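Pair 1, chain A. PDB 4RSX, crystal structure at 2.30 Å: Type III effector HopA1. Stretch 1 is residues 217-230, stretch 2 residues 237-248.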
# COMPACT_ATOMS: atom_id res chain seq x y z
N MET A 217 -2.77 4.69 9.34
CA MET A 217 -2.56 5.42 10.59
C MET A 217 -2.69 6.92 10.37
O MET A 217 -3.19 7.64 11.25
CB MET A 217 -1.20 5.06 11.23
CG MET A 217 -0.99 5.66 12.64
SD MET A 217 -2.28 5.27 13.88
CE MET A 217 -1.80 3.61 14.35
N SER A 218 -2.25 7.40 9.20
CA SER A 218 -2.35 8.83 8.93
C SER A 218 -3.80 9.29 8.85
O SER A 218 -4.17 10.33 9.41
CB SER A 218 -1.57 9.24 7.68
OG SER A 218 -2.23 8.83 6.49
N ARG A 219 -4.64 8.51 8.16
CA ARG A 219 -6.04 8.91 8.03
C ARG A 219 -6.77 8.64 9.34
O ARG A 219 -7.72 9.35 9.66
CB ARG A 219 -6.73 8.18 6.87
CG ARG A 219 -6.03 8.30 5.51
CD ARG A 219 -5.53 9.70 5.26
NE ARG A 219 -5.38 10.00 3.84
CZ ARG A 219 -4.23 10.01 3.17
NH1 ARG A 219 -4.23 10.30 1.88
NH2 ARG A 219 -3.09 9.74 3.79
N ALA A 220 -6.32 7.63 10.10
CA ALA A 220 -6.91 7.37 11.42
C ALA A 220 -6.77 8.62 12.28
O ALA A 220 -7.68 8.99 13.03
CB ALA A 220 -6.22 6.17 12.10
N GLU A 221 -5.62 9.27 12.14
CA GLU A 221 -5.29 10.40 13.00
C GLU A 221 -6.03 11.67 12.60
O GLU A 221 -6.36 12.50 13.44
CB GLU A 221 -3.76 10.56 13.14
CG GLU A 221 -3.18 9.44 14.05
CD GLU A 221 -1.66 9.35 14.05
OE1 GLU A 221 -1.10 8.70 14.98
OE2 GLU A 221 -1.01 9.90 13.14
N VAL A 222 -6.34 11.80 11.31
CA VAL A 222 -7.24 12.85 10.85
C VAL A 222 -8.60 12.72 11.57
O VAL A 222 -9.19 13.71 12.02
CB VAL A 222 -7.45 12.77 9.31
CG1 VAL A 222 -8.57 13.69 8.86
CG2 VAL A 222 -6.16 13.12 8.57
N ILE A 223 -9.08 11.48 11.68
CA ILE A 223 -10.36 11.22 12.32
C ILE A 223 -10.32 11.58 13.81
O ILE A 223 -11.26 12.19 14.33
CB ILE A 223 -10.78 9.74 12.16
CG1 ILE A 223 -11.10 9.42 10.70
CG2 ILE A 223 -12.00 9.42 13.03
CD1 ILE A 223 -11.27 7.94 10.42
N SER A 224 -9.25 11.19 14.50
CA SER A 224 -9.05 11.56 15.91
C SER A 224 -9.18 13.06 16.09
O SER A 224 -9.85 13.53 17.01
CB SER A 224 -7.67 11.13 16.40
OG SER A 224 -7.54 9.73 16.37
N ASP A 225 -8.50 13.81 15.23
CA ASP A 225 -8.56 15.26 15.30
C ASP A 225 -9.99 15.76 15.16
O ASP A 225 -10.46 16.56 15.97
CB ASP A 225 -7.67 15.90 14.23
CG ASP A 225 -6.19 15.72 14.52
OD1 ASP A 225 -5.83 15.44 15.69
OD2 ASP A 225 -5.39 15.87 13.57
N ALA A 226 -10.70 15.28 14.13
CA ALA A 226 -12.09 15.69 13.91
C ALA A 226 -12.93 15.44 15.16
O ALA A 226 -13.72 16.28 15.55
CB ALA A 226 -12.67 14.96 12.70
N LEU A 227 -12.72 14.28 15.79
CA LEU A 227 -13.44 13.93 17.02
C LEU A 227 -13.14 14.89 18.17
O LEU A 227 -13.97 15.09 19.06
CB LEU A 227 -13.11 12.49 17.44
CG LEU A 227 -13.65 11.41 16.52
CD1 LEU A 227 -13.12 10.03 16.89
CD2 LEU A 227 -15.18 11.45 16.54
N ARG A 228 -11.94 15.47 18.15
CA ARG A 228 -11.49 16.34 19.23
C ARG A 228 -12.01 17.77 19.04
O ARG A 228 -12.15 18.52 20.00
CB ARG A 228 -9.95 16.33 19.31
CG ARG A 228 -9.34 17.21 20.40
CD ARG A 228 -7.81 17.30 20.27
NE ARG A 228 -7.21 15.98 20.07
CZ ARG A 228 -6.37 15.66 19.08
NH1 ARG A 228 -5.99 16.59 18.19
NH2 ARG A 228 -5.90 14.42 18.99
N MET A 229 -12.33 18.13 17.79
CA MET A 229 -12.89 19.45 17.52
C MET A 229 -14.33 19.54 18.04
O MET A 229 -14.97 18.51 18.29
CB MET A 229 -12.86 19.77 16.02
CG MET A 229 -11.47 19.81 15.38
SD MET A 229 -11.57 20.04 13.58
CE MET A 229 -9.83 20.14 13.12
N ASP A 230 -14.84 20.75 18.21
CA ASP A 230 -16.25 20.92 18.58
C ASP A 230 -16.83 22.22 18.03
O ASP A 230 -16.11 23.05 17.49
CB ASP A 230 -16.43 20.82 20.09
CG ASP A 230 -15.57 21.82 20.84
OD1 ASP A 230 -15.50 22.99 20.41
OD2 ASP A 230 -14.97 21.43 21.87
N ARG A 237 -16.25 18.91 10.56
CA ARG A 237 -15.02 18.69 11.33
C ARG A 237 -14.05 17.75 10.60
O ARG A 237 -12.86 18.04 10.51
CB ARG A 237 -15.34 18.19 12.75
CG ARG A 237 -15.90 19.28 13.69
CD ARG A 237 -16.16 18.75 15.10
NE ARG A 237 -17.48 18.12 15.25
CZ ARG A 237 -17.69 16.97 15.88
NH1 ARG A 237 -18.92 16.47 15.97
NH2 ARG A 237 -16.68 16.30 16.42
N LEU A 238 -14.57 16.66 10.03
CA LEU A 238 -13.78 15.77 9.18
C LEU A 238 -13.10 16.51 8.02
O LEU A 238 -11.88 16.38 7.82
CB LEU A 238 -14.67 14.68 8.60
CG LEU A 238 -14.94 13.53 9.56
CD1 LEU A 238 -16.06 12.63 9.03
CD2 LEU A 238 -13.66 12.75 9.78
N LYS A 239 -13.88 17.26 7.26
CA LYS A 239 -13.35 18.04 6.15
C LYS A 239 -12.33 19.06 6.62
O LYS A 239 -11.30 19.26 5.98
CB LYS A 239 -14.49 18.73 5.40
CG LYS A 239 -15.42 17.74 4.70
CD LYS A 239 -16.34 18.44 3.71
CE LYS A 239 -17.18 17.43 2.93
NZ LYS A 239 -16.43 16.81 1.82
N LEU A 240 -12.61 19.71 7.75
CA LEU A 240 -11.66 20.67 8.31
C LEU A 240 -10.40 19.96 8.78
O LEU A 240 -9.30 20.45 8.56
CB LEU A 240 -12.28 21.40 9.49
CG LEU A 240 -12.00 22.89 9.64
CD1 LEU A 240 -10.51 23.17 9.77
CD2 LEU A 240 -12.61 23.67 8.46
N SER A 241 -10.56 18.82 9.44
CA SER A 241 -9.41 18.04 9.89
C SER A 241 -8.57 17.54 8.71
O SER A 241 -7.33 17.51 8.80
CB SER A 241 -9.86 16.87 10.77
OG SER A 241 -8.75 16.05 11.12
N LEU A 242 -9.22 17.16 7.61
CA LEU A 242 -8.48 16.81 6.40
C LEU A 242 -7.64 18.00 5.90
O LEU A 242 -6.42 17.87 5.72
CB LEU A 242 -9.40 16.28 5.31
CG LEU A 242 -9.94 14.86 5.48
CD1 LEU A 242 -11.06 14.60 4.49
CD2 LEU A 242 -8.84 13.84 5.29
N SER A 243 -8.29 19.14 5.68
CA SER A 243 -7.59 20.33 5.22
C SER A 243 -6.46 20.70 6.17
O SER A 243 -5.34 20.92 5.72
CB SER A 243 -8.53 21.52 5.08
OG SER A 243 -9.38 21.34 3.97
N ALA A 244 -6.75 20.74 7.47
CA ALA A 244 -5.76 21.20 8.46
C ALA A 244 -4.56 20.25 8.54
O ALA A 244 -3.46 20.63 8.99
CB ALA A 244 -6.41 21.35 9.84
N ASN A 245 -4.77 19.01 8.11
CA ASN A 245 -3.71 18.00 8.13
C ASN A 245 -3.03 17.84 6.79
O ASN A 245 -2.10 17.05 6.65
CB ASN A 245 -4.25 16.65 8.59
CG ASN A 245 -4.33 16.55 10.08
OD1 ASN A 245 -3.30 16.43 10.75
ND2 ASN A 245 -5.55 16.61 10.64
N GLY A 246 -3.49 18.60 5.80
CA GLY A 246 -2.81 18.68 4.53
C GLY A 246 -3.43 17.86 3.42
O GLY A 246 -2.87 17.76 2.33
N TYR A 247 -4.60 17.27 3.69
CA TYR A 247 -5.27 16.47 2.68
C TYR A 247 -6.41 17.23 2.02
O TYR A 247 -6.82 18.30 2.48
CB TYR A 247 -5.76 15.16 3.28
CG TYR A 247 -4.65 14.36 3.92
CD1 TYR A 247 -3.74 13.66 3.14
CD2 TYR A 247 -4.51 14.30 5.30
CE1 TYR A 247 -2.72 12.93 3.73
CE2 TYR A 247 -3.50 13.57 5.90
CZ TYR A 247 -2.59 12.89 5.10
OH TYR A 247 -1.58 12.16 5.68
N ASP A 248 -6.92 16.67 0.93
CA ASP A 248 -8.01 17.29 0.18
C ASP A 248 -9.33 16.97 0.90
O ASP A 248 -9.66 15.80 1.12
CB ASP A 248 -7.98 16.77 -1.26
CG ASP A 248 -9.05 17.39 -2.15
OD1 ASP A 248 -10.16 17.66 -1.66
OD2 ASP A 248 -8.78 17.60 -3.35
O HOH W 1 -17.27 14.26 19.15

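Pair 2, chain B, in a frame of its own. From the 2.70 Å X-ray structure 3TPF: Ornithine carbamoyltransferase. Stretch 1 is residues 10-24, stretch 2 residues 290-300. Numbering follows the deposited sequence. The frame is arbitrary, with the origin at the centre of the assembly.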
# COMPACT_ATOMS: atom_id res chain seq x y z
N ASP B 10 8.90 28.55 -10.31
CA ASP B 10 7.73 29.33 -9.94
C ASP B 10 7.84 30.02 -8.58
O ASP B 10 6.85 30.54 -8.08
CB ASP B 10 6.47 28.44 -9.96
CG ASP B 10 6.14 27.90 -11.36
OD1 ASP B 10 6.38 28.59 -12.39
OD2 ASP B 10 5.58 26.78 -11.43
N PHE B 11 9.00 30.00 -7.96
CA PHE B 11 9.15 30.58 -6.61
C PHE B 11 10.28 31.59 -6.47
O PHE B 11 11.20 31.65 -7.30
CB PHE B 11 9.28 29.51 -5.58
CG PHE B 11 8.10 28.62 -5.55
CD1 PHE B 11 7.99 27.57 -6.47
CD2 PHE B 11 7.05 28.87 -4.67
CE1 PHE B 11 6.91 26.78 -6.48
CE2 PHE B 11 5.93 28.07 -4.69
CZ PHE B 11 5.88 27.04 -5.59
N SER B 12 10.13 32.46 -5.46
CA SER B 12 11.09 33.51 -5.23
C SER B 12 12.18 33.02 -4.31
O SER B 12 12.02 32.05 -3.55
CB SER B 12 10.45 34.71 -4.59
OG SER B 12 9.97 34.43 -3.29
N LYS B 13 13.32 33.65 -4.44
CA LYS B 13 14.44 33.46 -3.53
C LYS B 13 13.92 33.37 -2.09
O LYS B 13 14.26 32.48 -1.34
CB LYS B 13 15.41 34.64 -3.67
CG LYS B 13 16.70 34.48 -2.91
CD LYS B 13 17.55 35.73 -2.81
CE LYS B 13 18.79 35.46 -1.91
NZ LYS B 13 19.81 36.55 -1.75
N GLU B 14 13.09 34.33 -1.73
CA GLU B 14 12.56 34.43 -0.37
C GLU B 14 11.67 33.23 -0.02
O GLU B 14 11.74 32.67 1.05
CB GLU B 14 11.76 35.71 -0.21
CG GLU B 14 12.59 36.97 -0.20
CD GLU B 14 13.00 37.49 -1.61
OE1 GLU B 14 12.28 37.24 -2.64
OE2 GLU B 14 14.06 38.19 -1.65
N GLU B 15 10.80 32.88 -0.93
CA GLU B 15 9.99 31.73 -0.73
C GLU B 15 10.84 30.45 -0.50
O GLU B 15 10.52 29.65 0.36
CB GLU B 15 9.00 31.56 -1.88
CG GLU B 15 7.85 32.54 -1.75
CD GLU B 15 6.94 32.60 -2.96
OE1 GLU B 15 7.45 32.56 -4.11
OE2 GLU B 15 5.70 32.67 -2.75
N ILE B 16 11.83 30.21 -1.33
CA ILE B 16 12.59 28.95 -1.25
C ILE B 16 13.34 28.96 0.08
O ILE B 16 13.34 27.99 0.80
CB ILE B 16 13.60 28.78 -2.38
CG1 ILE B 16 12.88 28.42 -3.66
CG2 ILE B 16 14.63 27.73 -2.05
CD1 ILE B 16 13.54 29.01 -4.91
N LEU B 17 13.96 30.08 0.40
CA LEU B 17 14.73 30.15 1.62
C LEU B 17 13.83 29.96 2.86
O LEU B 17 14.26 29.41 3.89
CB LEU B 17 15.55 31.46 1.75
CG LEU B 17 16.82 31.57 0.87
CD1 LEU B 17 17.47 32.92 1.08
CD2 LEU B 17 17.78 30.41 1.06
N SER B 18 12.59 30.37 2.77
CA SER B 18 11.75 30.26 3.93
C SER B 18 11.27 28.81 4.09
O SER B 18 10.94 28.40 5.19
CB SER B 18 10.58 31.23 3.85
OG SER B 18 9.52 30.49 3.30
N LEU B 19 11.20 28.07 2.99
CA LEU B 19 10.91 26.66 3.04
C LEU B 19 12.02 25.89 3.77
O LEU B 19 11.81 25.09 4.68
CB LEU B 19 10.75 26.08 1.64
CG LEU B 19 9.39 26.23 0.90
CD1 LEU B 19 9.44 25.59 -0.48
CD2 LEU B 19 8.26 25.64 1.74
N VAL B 20 13.24 26.20 3.40
CA VAL B 20 14.37 25.65 4.11
C VAL B 20 14.35 26.03 5.61
O VAL B 20 14.62 25.20 6.47
CB VAL B 20 15.69 26.10 3.47
CG1 VAL B 20 16.78 25.85 4.48
CG2 VAL B 20 15.94 25.39 2.13
N ASN B 21 14.06 27.27 5.92
CA ASN B 21 14.11 27.66 7.34
C ASN B 21 13.03 26.98 8.12
O ASN B 21 13.16 26.69 9.30
CB ASN B 21 13.96 29.17 7.58
CG ASN B 21 15.16 29.96 7.09
OD1 ASN B 21 16.29 29.43 6.85
ND2 ASN B 21 14.94 31.26 6.97
N HIS B 22 11.92 26.76 7.45
CA HIS B 22 10.80 26.17 8.15
C HIS B 22 11.15 24.69 8.42
O HIS B 22 10.91 24.20 9.52
CB HIS B 22 9.53 26.29 7.32
CG HIS B 22 8.29 25.93 8.08
ND1 HIS B 22 8.24 25.93 9.45
CD2 HIS B 22 7.06 25.54 7.67
CE1 HIS B 22 7.05 25.54 9.86
NE2 HIS B 22 6.31 25.31 8.80
N ALA B 23 11.71 24.05 7.39
CA ALA B 23 12.14 22.65 7.47
C ALA B 23 12.99 22.49 8.71
O ALA B 23 12.82 21.62 9.55
CB ALA B 23 12.90 22.22 6.21
N SER B 24 13.87 23.43 8.86
CA SER B 24 14.80 23.41 9.92
C SER B 24 14.10 23.54 11.27
O SER B 24 14.44 22.85 12.21
CB SER B 24 15.76 24.58 9.71
OG SER B 24 16.97 24.36 10.36
N LEU B 290 12.71 14.61 4.16
CA LEU B 290 11.55 14.59 5.03
C LEU B 290 11.16 15.99 5.43
O LEU B 290 10.03 16.39 5.31
CB LEU B 290 11.83 13.77 6.27
CG LEU B 290 10.70 13.76 7.31
CD1 LEU B 290 9.54 13.18 6.53
CD2 LEU B 290 10.99 12.97 8.57
N TYR B 291 12.10 16.75 5.94
CA TYR B 291 11.79 18.01 6.67
C TYR B 291 11.33 19.04 5.67
O TYR B 291 10.56 19.92 5.95
CB TYR B 291 13.00 18.49 7.46
CG TYR B 291 13.51 17.40 8.35
CD1 TYR B 291 12.81 17.02 9.47
CD2 TYR B 291 14.66 16.67 8.03
CE1 TYR B 291 13.26 16.00 10.28
CE2 TYR B 291 15.11 15.64 8.85
CZ TYR B 291 14.41 15.32 9.98
OH TYR B 291 14.80 14.31 10.82
N VAL B 292 11.85 18.87 4.50
CA VAL B 292 11.67 19.82 3.40
C VAL B 292 10.30 19.58 2.77
O VAL B 292 9.53 20.50 2.55
CB VAL B 292 12.90 19.69 2.43
CG1 VAL B 292 12.50 19.92 1.03
CG2 VAL B 292 14.00 20.71 2.83
N VAL B 293 9.97 18.33 2.55
CA VAL B 293 8.59 18.02 2.15
C VAL B 293 7.56 18.51 3.22
O VAL B 293 6.54 19.12 2.90
CB VAL B 293 8.40 16.57 1.79
CG1 VAL B 293 6.89 16.25 1.64
CG2 VAL B 293 9.22 16.29 0.45
N LYS B 294 7.87 18.31 4.48
CA LYS B 294 7.01 18.90 5.54
C LYS B 294 6.73 20.36 5.36
O LYS B 294 5.57 20.81 5.31
CB LYS B 294 7.59 18.66 6.88
CG LYS B 294 7.29 17.27 7.43
CD LYS B 294 8.23 16.95 8.55
CE LYS B 294 7.54 16.37 9.82
NZ LYS B 294 8.45 16.32 10.98
N ALA B 295 7.79 21.13 5.18
CA ALA B 295 7.67 22.60 5.01
C ALA B 295 6.79 22.86 3.80
O ALA B 295 5.88 23.72 3.81
CB ALA B 295 9.03 23.27 4.82
N LEU B 296 7.09 22.15 2.74
CA LEU B 296 6.43 22.39 1.46
C LEU B 296 4.94 22.18 1.60
O LEU B 296 4.14 22.96 1.16
CB LEU B 296 7.00 21.38 0.41
CG LEU B 296 6.53 21.43 -0.98
CD1 LEU B 296 6.66 22.82 -1.56
CD2 LEU B 296 7.45 20.49 -1.75
N LEU B 297 4.59 21.05 2.18
CA LEU B 297 3.19 20.75 2.41
C LEU B 297 2.56 21.83 3.35
O LEU B 297 1.44 22.30 3.02
CB LEU B 297 3.00 19.41 3.06
CG LEU B 297 3.33 18.12 2.35
CD1 LEU B 297 3.18 17.02 3.45
CD2 LEU B 297 2.49 17.88 1.10
N CYS B 298 3.23 22.30 4.40
CA CYS B 298 2.57 23.37 5.18
C CYS B 298 2.34 24.59 4.30
O CYS B 298 1.36 25.36 4.48
CB CYS B 298 3.33 23.77 6.47
SG CYS B 298 3.55 22.35 7.61
N PHE B 299 3.31 24.83 3.45
CA PHE B 299 3.34 26.04 2.69
C PHE B 299 2.21 26.04 1.69
O PHE B 299 1.48 27.02 1.61
CB PHE B 299 4.64 26.15 1.97
CG PHE B 299 4.67 27.20 0.92
CD1 PHE B 299 4.90 28.51 1.23
CD2 PHE B 299 4.52 26.87 -0.43
CE1 PHE B 299 4.93 29.51 0.25
CE2 PHE B 299 4.59 27.87 -1.43
CZ PHE B 299 4.79 29.20 -1.09
N LEU B 300 2.07 24.94 0.93
CA LEU B 300 0.98 24.79 -0.03
C LEU B 300 -0.40 24.81 0.67
O LEU B 300 -1.39 25.19 0.06
CB LEU B 300 1.08 23.51 -0.86
CG LEU B 300 2.26 23.34 -1.82
CD1 LEU B 300 2.39 21.89 -2.23
CD2 LEU B 300 2.30 24.32 -2.99

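In both pairs two helices of one chain cross at a steep, partly antiparallel angle: the N-to-C directions differ by 125° in pair 1 and 117° in pair 2, the axes approach to 8.3 and 7.9 Å, and 14 central residues superpose with an RMSD of 0.4 Å. The nearest CA atoms across the stretches belong to the same matched positions, Ala A226 CA to Arg A237 CA at 4.9 Å and Ala B23 CA to Tyr B291 CA at 4.7 Å. Both pairs have an alanine here, its methyl group resting on the other helix: Ala A226 CB lies 3.7 Å from Leu A238 N, and Ala B23 CB lies 3.3 Å from Tyr B291 O. The matched neighbors Leu A238 and Val B292 cover this methyl from the side, with Ala A226 CB to Leu A238 CD2 at 3.8 Å and Ala B23 CB to Val B292 CG2 at 3.9 Å.

One turn along, Ser A241 matches Ala B295, and both small side chains point toward the first helix. Ser A241 OG donates a short hydrogen bond to Val A222 O (2.5 Å), a carbonyl that also accepts from Ala A226 N within its own helix. Pair 2 has a methyl at this place: Ala B295 CB packs 3.3 Å from Leu B19 O, and no hydrogen bond joins the two stretches.

Val A222 and Leu B19 match as the branched apolar side chain that fills the next space. Val A222 sits as a knob among Leu A238, Ser A241, Leu A242 and Asn A245, with its CG1 3.6 Å from Leu A242 CD2; Leu B19 CD1 meets Leu B296 CD1, at the position of Leu A242, at 4.1 Å.

The pairs differ sharply where Asn A245 matches Phe B299. Asn A245 ND2 bonds to Asp A225 OD2 (3.0 Å) and also to Ser A241 O (2.7 Å), so one amide ties the helices together and braces its own turn. Phe B299 instead packs its CB 3.7 Å from Leu B19 CD2 and meets Phe B11 rim to rim, with Phe B299 CE2 3.5 Å from Phe B11 CE2. Pair 1 gains an aromatic ring from beyond its helix: after Gly A246, whose positive phi belongs to a Schellman motif, Tyr A247 turns back, its CE2 3.8 Å from Val A222 CG2, while the Arg A219 guanidinium makes an off-centre cation-pi contact with its ring. At the close crossing, Arg A237 NH2 donates to Ala A226 O (3.1 Å); the matched Tyr B291 begins toward the first helix but its end leads away.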